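Local coordinates for geranylgeranyl Pyrophosphate Synthetase (Geoglobus acetivorans, PDB 5JFQ) that catalyses the stepwise addition of three isopentenyl diphosphates to dimethylallyl diphosphate, giving geranylgeranyl diphosphate as the main product and some farnesyl diphosphate, at the interface of chains A and B. Residues are numbered along the deposited sequence; one frame, centred on the assembly and turned at random. Chains: chain A/B, Geranylgeranyl Pyrophosphate Synthetase.

Contact 1: the interface of chains A and B. Residues chain A 130-131, 133-134; chain B 130-131, 133-134.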
# COMPACT_ATOMS: atom_id res chain seq x y z
N PRO A 130 8.97 -7.91 20.04
CA PRO A 130 8.10 -6.86 19.49
C PRO A 130 8.79 -5.54 19.20
O PRO A 130 8.46 -4.88 18.20
CB PRO A 130 7.05 -6.67 20.59
CG PRO A 130 7.16 -7.89 21.46
CD PRO A 130 8.58 -8.28 21.41
N GLU A 131 9.73 -5.14 20.04
CA GLU A 131 10.42 -3.87 19.82
C GLU A 131 11.16 -3.90 18.49
O GLU A 131 11.36 -2.86 17.86
CB GLU A 131 11.39 -3.57 20.96
CG GLU A 131 10.89 -3.98 22.32
CD GLU A 131 11.27 -5.42 22.68
OE1 GLU A 131 12.40 -5.85 22.33
OE2 GLU A 131 10.43 -6.12 23.29
N ILE A 133 10.22 -6.00 15.88
CA ILE A 133 9.15 -6.02 14.89
C ILE A 133 8.70 -4.60 14.60
O ILE A 133 8.60 -4.19 13.43
CB ILE A 133 8.00 -6.90 15.38
CG1 ILE A 133 8.53 -8.33 15.60
CG2 ILE A 133 6.88 -6.87 14.40
CD1 ILE A 133 7.50 -9.32 16.03
N VAL A 134 8.49 -3.81 15.65
CA VAL A 134 8.03 -2.43 15.46
C VAL A 134 9.05 -1.65 14.65
O VAL A 134 8.68 -0.86 13.76
CB VAL A 134 7.75 -1.74 16.82
CG1 VAL A 134 7.46 -0.24 16.62
CG2 VAL A 134 6.61 -2.40 17.52
N PRO B 130 5.25 -2.41 22.93
CA PRO B 130 5.54 -2.77 21.52
C PRO B 130 4.74 -3.96 21.03
O PRO B 130 4.21 -3.96 19.91
CB PRO B 130 7.05 -3.07 21.54
CG PRO B 130 7.54 -2.51 22.88
CD PRO B 130 6.40 -2.63 23.81
N GLU B 131 4.67 -5.00 21.85
CA GLU B 131 3.70 -6.10 21.81
C GLU B 131 2.33 -5.67 21.29
O GLU B 131 1.72 -6.37 20.48
CB GLU B 131 3.59 -6.63 23.23
CG GLU B 131 3.84 -5.42 24.21
CD GLU B 131 3.91 -5.76 25.66
OE1 GLU B 131 3.01 -6.45 26.18
OE2 GLU B 131 4.89 -5.32 26.30
N ILE B 133 1.79 -2.57 19.76
CA ILE B 133 1.96 -1.94 18.45
C ILE B 133 1.95 -3.01 17.36
O ILE B 133 1.34 -2.84 16.30
CB ILE B 133 3.24 -1.10 18.42
CG1 ILE B 133 3.33 -0.18 19.65
CG2 ILE B 133 3.28 -0.25 17.17
CD1 ILE B 133 4.47 0.81 19.57
N VAL B 134 2.61 -4.15 17.63
CA VAL B 134 2.61 -5.26 16.68
C VAL B 134 1.19 -5.70 16.39
O VAL B 134 0.76 -5.75 15.23
CB VAL B 134 3.47 -6.42 17.21
CG1 VAL B 134 3.30 -7.62 16.28
CG2 VAL B 134 4.90 -6.00 17.27
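The start of helix 130-159 in one subunit packs against the same segment in the other, A:Pro130 and A:Val134 facing B:Pro130 and B:Val134 across the two-fold axis of the all-helical prenyltransferase dimer. The two proline rings meet through their beta carbons, A:Pro130 CB lying 3.7 Å from B:Pro130 CB. The A-chain ring also leans on the partner backbone, with A:Pro130 CB 3.6 Å from B:Glu131 CA, while B:Pro130 CG touches the aliphatic CG of A:Glu131 at 3.7 Å. That CG stands beside its backbone N (chi1 -37°), set against the B-chain ring; the bend at chi2 (89°) then turns the carboxylate aside.

Three and four residues on, isoleucine and valine interlock in reciprocal pairs, their side chains crossing at about a right angle. A:Val134 CG2 sits 3.7 Å from B:Ile133 CB, and B:Val134 CG2 lies 3.6 Å from the branch methyl CG2 of A:Ile133. Both valines point CG1 away from the backbone N (chi1 172° in chain A), which leaves CG2 turned to the partner; A:Val134 CG2 and B:Val134 CG2 approach to 4.0 Å. The A:Glu131 and B:Glu131 carboxylates stay apart, OE2 to OE2 6.4 Å. This largely apolar packing of helix starts joins the subunits at one end of the homodimer interface.

Contact 2: the interface of chains A and B. Residues chain A 148-149, 152; chain B 28-29, 32-33, 110, 114.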
# COMPACT_ATOMS: atom_id res chain seq x y z
N CYS A 148 8.47 4.39 -3.80
CA CYS A 148 7.55 5.27 -4.50
C CYS A 148 8.26 6.54 -4.96
O CYS A 148 8.03 7.01 -6.09
CB CYS A 148 6.37 5.62 -3.59
SG CYS A 148 5.46 4.16 -3.05
N GLU A 149 9.12 7.10 -4.12
CA GLU A 149 9.93 8.22 -4.58
C GLU A 149 10.84 7.79 -5.72
O GLU A 149 11.05 8.54 -6.68
CB GLU A 149 10.74 8.80 -3.42
CG GLU A 149 9.88 9.39 -2.34
CD GLU A 149 10.65 9.58 -1.06
OE1 GLU A 149 11.85 9.25 -1.08
OE2 GLU A 149 10.07 10.06 -0.07
N PHE A 152 8.69 7.33 -8.81
CA PHE A 152 8.35 8.67 -9.30
C PHE A 152 9.52 9.28 -10.08
O PHE A 152 9.34 9.79 -11.19
CB PHE A 152 7.93 9.59 -8.15
CG PHE A 152 7.49 10.93 -8.62
CD1 PHE A 152 8.40 11.96 -8.75
CD2 PHE A 152 6.17 11.14 -9.01
CE1 PHE A 152 7.99 13.20 -9.22
CE2 PHE A 152 5.76 12.38 -9.48
CZ PHE A 152 6.66 13.41 -9.59
N GLU B 28 10.60 16.08 -0.96
CA GLU B 28 10.84 15.80 -2.37
C GLU B 28 10.59 14.32 -2.67
O GLU B 28 10.66 13.48 -1.77
CB GLU B 28 12.27 16.15 -2.75
CG GLU B 28 12.50 17.63 -3.00
CD GLU B 28 12.00 18.09 -4.38
OE1 GLU B 28 11.83 19.31 -4.58
OE2 GLU B 28 11.79 17.22 -5.26
N PRO B 29 10.23 13.94 -3.91
CA PRO B 29 9.88 14.77 -5.08
C PRO B 29 8.58 15.54 -4.83
O PRO B 29 7.57 14.89 -4.52
CB PRO B 29 9.69 13.74 -6.20
CG PRO B 29 10.30 12.49 -5.72
CD PRO B 29 10.16 12.50 -4.23
N LEU B 32 5.35 14.17 -6.18
CA LEU B 32 4.72 13.05 -5.48
C LEU B 32 4.01 13.52 -4.22
O LEU B 32 2.90 13.05 -3.90
CB LEU B 32 5.77 12.00 -5.16
CG LEU B 32 5.30 10.77 -4.39
CD1 LEU B 32 4.18 10.06 -5.17
CD2 LEU B 32 6.46 9.81 -4.10
N TYR B 33 4.61 14.45 -3.49
CA TYR B 33 4.03 14.84 -2.21
C TYR B 33 2.94 15.89 -2.37
O TYR B 33 2.01 15.93 -1.56
CB TYR B 33 5.15 15.31 -1.27
CG TYR B 33 5.90 14.13 -0.68
CD1 TYR B 33 7.03 13.62 -1.31
CD2 TYR B 33 5.44 13.50 0.46
CE1 TYR B 33 7.70 12.53 -0.78
CE2 TYR B 33 6.10 12.40 0.99
CZ TYR B 33 7.23 11.92 0.37
OH TYR B 33 7.88 10.83 0.91
N LEU B 110 1.07 6.27 -6.99
CA LEU B 110 2.21 6.43 -6.08
C LEU B 110 1.85 7.27 -4.87
O LEU B 110 2.40 7.06 -3.78
CB LEU B 110 3.41 7.06 -6.79
CG LEU B 110 4.07 6.28 -7.93
CD1 LEU B 110 5.15 7.10 -8.68
CD2 LEU B 110 4.62 4.94 -7.45
N THR B 114 2.24 5.93 -1.17
CA THR B 114 3.09 6.63 -0.21
C THR B 114 2.36 6.85 1.10
O THR B 114 2.88 6.54 2.18
CB THR B 114 3.53 7.98 -0.78
OG1 THR B 114 4.30 7.78 -1.98
CG2 THR B 114 4.34 8.73 0.27
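A:Phe152 and B:Pro29 lie alongside each other, pointing opposite ways, with A:Phe152 CD1 3.4 Å from B:Pro29 CB. Over one face of the phenyl ring, towards its rim, stands the backbone N of B:Leu32, 3.7 Å from A:Phe152 CZ. A:Phe152 carries CG opposite its own backbone N (chi1 -176°), which sends the ring out towards the start of B-chain helix 30-36. At its root, A:Phe152 CA packs against the methyl CD1 of B:Leu110 at 3.6 Å. With an alanine in place of A:Phe152, B:Pro29 and the first turn of that helix would probably lose their aromatic cover, leaving a gap between the subunits.

A:Glu149 crosses B:Pro29 at about a right angle, laying A:Glu149 CG 3.7 Å from B:Pro29 CD. Its extended chain carries the carboxylate to the edge of the B:Tyr33 ring, and B:Tyr33 OH donates a hydrogen bond to A:Glu149 OE2 at 2.5 Å. The anti lone pair of OE2 receives it, and the carboxylate and ring planes stand 57° apart. Beside them, A:Cys148 CB lies 3.4 Å from B:Thr114 OG1, a hydroxyl that bonds B:Leu110 O at 2.7 Å. The patch sets the C-terminal half of A-chain helix 130-159 against B-chain helix 105-123 and the cis-proline loop before helix 30-36.

Contact 3: the interface of chains A and B. Residues chain A 33, 114, 117-118, 121; chain B 138, 141-142, 145.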
# COMPACT_ATOMS: atom_id res chain seq x y z
N TYR A 33 -7.91 -11.98 -5.54
CA TYR A 33 -6.77 -12.79 -5.14
C TYR A 33 -6.08 -13.47 -6.32
O TYR A 33 -4.86 -13.67 -6.29
CB TYR A 33 -7.19 -13.80 -4.06
CG TYR A 33 -7.28 -13.08 -2.73
CD1 TYR A 33 -6.13 -12.74 -2.03
CD2 TYR A 33 -8.49 -12.67 -2.21
CE1 TYR A 33 -6.20 -12.05 -0.83
CE2 TYR A 33 -8.58 -11.99 -1.02
CZ TYR A 33 -7.43 -11.68 -0.34
OH TYR A 33 -7.52 -10.99 0.85
N THR A 114 -3.65 -4.89 -1.90
CA THR A 114 -3.86 -6.04 -1.05
C THR A 114 -2.52 -6.62 -0.62
O THR A 114 -2.26 -6.80 0.59
CB THR A 114 -4.70 -7.11 -1.78
OG1 THR A 114 -6.00 -6.59 -2.08
CG2 THR A 114 -4.83 -8.37 -0.91
N ALA A 117 -0.80 -4.50 2.15
CA ALA A 117 -1.17 -4.66 3.55
C ALA A 117 -0.71 -6.01 4.08
O ALA A 117 -0.24 -6.10 5.21
CB ALA A 117 -2.68 -4.50 3.72
N GLU A 118 -0.82 -7.06 3.25
CA GLU A 118 -0.43 -8.39 3.68
C GLU A 118 1.04 -8.42 4.06
O GLU A 118 1.41 -9.01 5.08
CB GLU A 118 -0.71 -9.42 2.59
CG GLU A 118 -2.18 -9.54 2.27
CD GLU A 118 -2.48 -10.60 1.22
OE1 GLU A 118 -1.89 -10.55 0.13
OE2 GLU A 118 -3.32 -11.49 1.50
N GLU A 121 1.16 -7.38 7.41
CA GLU A 121 0.57 -8.40 8.27
C GLU A 121 1.53 -9.56 8.47
O GLU A 121 1.68 -10.07 9.59
CB GLU A 121 -0.74 -8.90 7.68
CG GLU A 121 -1.39 -9.96 8.52
CD GLU A 121 -2.63 -10.50 7.87
OE1 GLU A 121 -3.00 -10.00 6.78
OE2 GLU A 121 -3.25 -11.42 8.45
N SER B 138 -0.84 -5.49 12.87
CA SER B 138 -1.46 -6.67 12.28
C SER B 138 -2.95 -6.44 12.00
O SER B 138 -3.46 -6.83 10.94
CB SER B 138 -1.28 -7.86 13.22
OG SER B 138 -2.03 -8.97 12.77
N ALA B 141 -3.47 -3.85 9.22
CA ALA B 141 -3.13 -4.37 7.90
C ALA B 141 -4.22 -5.31 7.39
O ALA B 141 -4.50 -5.34 6.19
CB ALA B 141 -1.77 -5.07 7.95
N ARG B 142 -4.82 -6.10 8.28
CA ARG B 142 -5.94 -6.95 7.88
C ARG B 142 -7.13 -6.09 7.48
O ARG B 142 -7.86 -6.41 6.53
CB ARG B 142 -6.33 -7.87 9.03
CG ARG B 142 -5.45 -9.08 9.17
CD ARG B 142 -6.22 -10.37 8.79
NE ARG B 142 -7.06 -10.22 7.60
CZ ARG B 142 -6.70 -10.54 6.36
NH1 ARG B 142 -5.49 -11.03 6.10
NH2 ARG B 142 -7.55 -10.38 5.35
N VAL B 145 -6.54 -5.01 4.06
CA VAL B 145 -6.87 -6.08 3.12
C VAL B 145 -8.37 -6.10 2.89
O VAL B 145 -8.83 -6.27 1.75
CB VAL B 145 -6.36 -7.44 3.64
CG1 VAL B 145 -6.87 -8.57 2.77
CG2 VAL B 145 -4.83 -7.45 3.71
O HOH W 1 -5.40 -12.00 3.11
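Helix 105-123 of chain A runs against helix 130-159 of chain B, and A:Tyr33 of helix 30-41 reaches in beside them. A salt bridge links the chains: B:Arg142 NH1 hydrogen-bonds A:Glu121 OE1 at 2.8 Å. The bond is markedly bent, 117° at the hydrogen, and although it uses the syn lone pair of OE1, that oxygen lies far out of the guanidinium plane. OE2 is at the guanidinium edge instead, in a weak bond to NH1. The two planes stand 68° apart, so the groups do not pair flat. B:Arg142 CG stands beside its backbone N (chi1 -80°), 3.4 Å from A:Glu121 CD, and the bends at chi2 and chi3 turn NH1 back to the carboxylate, whereas the glutamate reaches across fully extended.

B:Arg142 NH1 also bonds water 1 at 3.1 Å, near the guanidinium plane. Water 1 in turn bonds A:Glu118 OE2 at 2.7 Å. A longer bond, 3.3 Å, joins A:Tyr33 OH to water 1, tying B:Arg142 to two further A-chain side chains. A leucine at B:Arg142 would probably leave the A:Glu121 carboxylate without its counter-charge and the water without its B-chain anchor.

Apolar contacts lie beneath these links. B:Val145 CG2 fits between A:Ala117 CB and A:Glu118 CG, 3.7 Å from each, and the small side chains of A:Ala117 and B:Ala141 let the helices come close. The patch ties the two subunits together between the ends of the interface.

Contact 4: the interface of chains A and B. Residues chain A 138, 142, 145; chain B 27, 33, 117-118, 121.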
# COMPACT_ATOMS: atom_id res chain seq x y z
N SER A 138 8.56 -0.06 10.96
CA SER A 138 8.94 1.31 10.64
C SER A 138 9.94 1.35 9.50
O SER A 138 9.84 2.19 8.59
CB SER A 138 9.51 2.01 11.86
OG SER A 138 9.94 3.30 11.47
N ARG A 142 9.40 2.91 5.73
CA ARG A 142 10.20 4.00 5.18
C ARG A 142 10.79 3.61 3.82
O ARG A 142 10.86 4.44 2.91
CB ARG A 142 11.28 4.42 6.17
CG ARG A 142 12.39 5.42 5.67
CD ARG A 142 11.90 6.66 4.90
NE ARG A 142 10.55 7.11 5.28
CZ ARG A 142 9.90 8.14 4.73
NH1 ARG A 142 10.46 8.85 3.75
NH2 ARG A 142 8.68 8.45 5.17
N VAL A 145 8.09 3.95 1.19
CA VAL A 145 7.98 5.35 0.79
C VAL A 145 9.09 5.70 -0.17
O VAL A 145 8.87 6.40 -1.17
CB VAL A 145 8.01 6.29 2.00
CG1 VAL A 145 8.35 7.71 1.54
CG2 VAL A 145 6.68 6.25 2.73
N GLN B 27 7.56 17.09 0.86
CA GLN B 27 8.95 16.65 0.81
C GLN B 27 9.29 16.46 -0.67
O GLN B 27 8.46 16.68 -1.55
CB GLN B 27 9.07 15.39 1.67
CG GLN B 27 10.42 14.75 1.81
CD GLN B 27 10.27 13.33 2.33
OE1 GLN B 27 9.44 13.09 3.22
NE2 GLN B 27 11.02 12.38 1.75
N TYR B 33 4.61 14.45 -3.49
CA TYR B 33 4.03 14.84 -2.21
C TYR B 33 2.94 15.89 -2.37
O TYR B 33 2.01 15.93 -1.56
CB TYR B 33 5.15 15.31 -1.27
CG TYR B 33 5.90 14.13 -0.68
CD1 TYR B 33 7.03 13.62 -1.31
CD2 TYR B 33 5.44 13.50 0.46
CE1 TYR B 33 7.70 12.53 -0.78
CE2 TYR B 33 6.10 12.40 0.99
CZ TYR B 33 7.23 11.92 0.37
OH TYR B 33 7.88 10.83 0.91
N ALA B 117 2.24 3.45 2.98
CA ALA B 117 3.42 3.15 3.79
C ALA B 117 3.53 4.13 4.95
O ALA B 117 3.84 3.73 6.09
CB ALA B 117 4.69 3.17 2.94
N GLU B 118 3.27 5.42 4.69
CA GLU B 118 3.43 6.41 5.74
C GLU B 118 2.56 6.08 6.94
O GLU B 118 2.98 6.31 8.09
CB GLU B 118 3.12 7.81 5.19
CG GLU B 118 4.32 8.46 4.50
CD GLU B 118 3.99 9.81 3.86
OE1 GLU B 118 2.86 9.98 3.32
OE2 GLU B 118 4.88 10.70 3.88
N GLU B 121 4.29 3.63 9.09
CA GLU B 121 5.40 4.23 9.79
C GLU B 121 4.91 5.08 10.94
O GLU B 121 5.53 5.13 12.01
CB GLU B 121 6.27 5.06 8.85
CG GLU B 121 7.46 5.66 9.55
CD GLU B 121 8.26 6.60 8.69
OE1 GLU B 121 7.93 6.76 7.50
OE2 GLU B 121 9.23 7.19 9.22
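The guanidinium of A:Arg142 has A:Val145 CB over the centre of one face, 3.7 Å above the plane, and B:Glu121 OE1 at its edge. In this FPP/GGPP synthase dimer the arginine belongs to helix 130-159 and the glutamate to helix 105-123 of the other subunit. A:Arg142 NH2 donates to B:Glu121 OE1 at 3.0 Å, nearly straight at 165° and close to the guanidinium plane, where it meets the syn lone pair in a salt bridge; NE adds a weak bond to the same oxygen. The carboxylate is nevertheless turned 66° from the guanidinium.

A:Arg142 leaves its helix with CG opposite the backbone N (chi1 171°), then bends at chi2 and chi3, which folds the head back over its own A:Val145. B:Glu118 OE2 stands 4.6 Å from A:Arg142 NH2 without touching it; if charged, it would probably add to the negative field that steadies the guanidinium. B:Gln27 comes from the opposite direction, its amide NE2 4.1 Å from A:Arg142 NH1.

The ring of B:Tyr33 is covered on one face by B:Gln27 CB, 3.9 Å above its centre, with B:Glu118 OE2 at its edge. A:Val145 crosses this tyrosine at about a right angle, with CG1 towards the hydroxyl OH; A:Val145 CG2 rests on B:Ala117 CB and B:Glu118 CG, 3.7 Å from each.

Helix 130-159 contributes to all four contacts, from its first turns in contact 1, through its middle in contacts 3 and 4, to its C-terminal half in contact 2, and it meets helix 105-123 of the other chain in contacts 2, 3 and 4. The C-alpha centres of contacts 1 and 2 are about 27 Å apart; contacts 3 and 4 lie about 17 and 18 Å from contact 1. Contacts 3 and 4 are largely two-fold counterparts, yet their arginines adopt different conformations. Contacts 2 and 4, about 9 Å apart, share B:Tyr33 and adjoin along helix 130-159 of chain A. Long helices thus join the homodimer at many points.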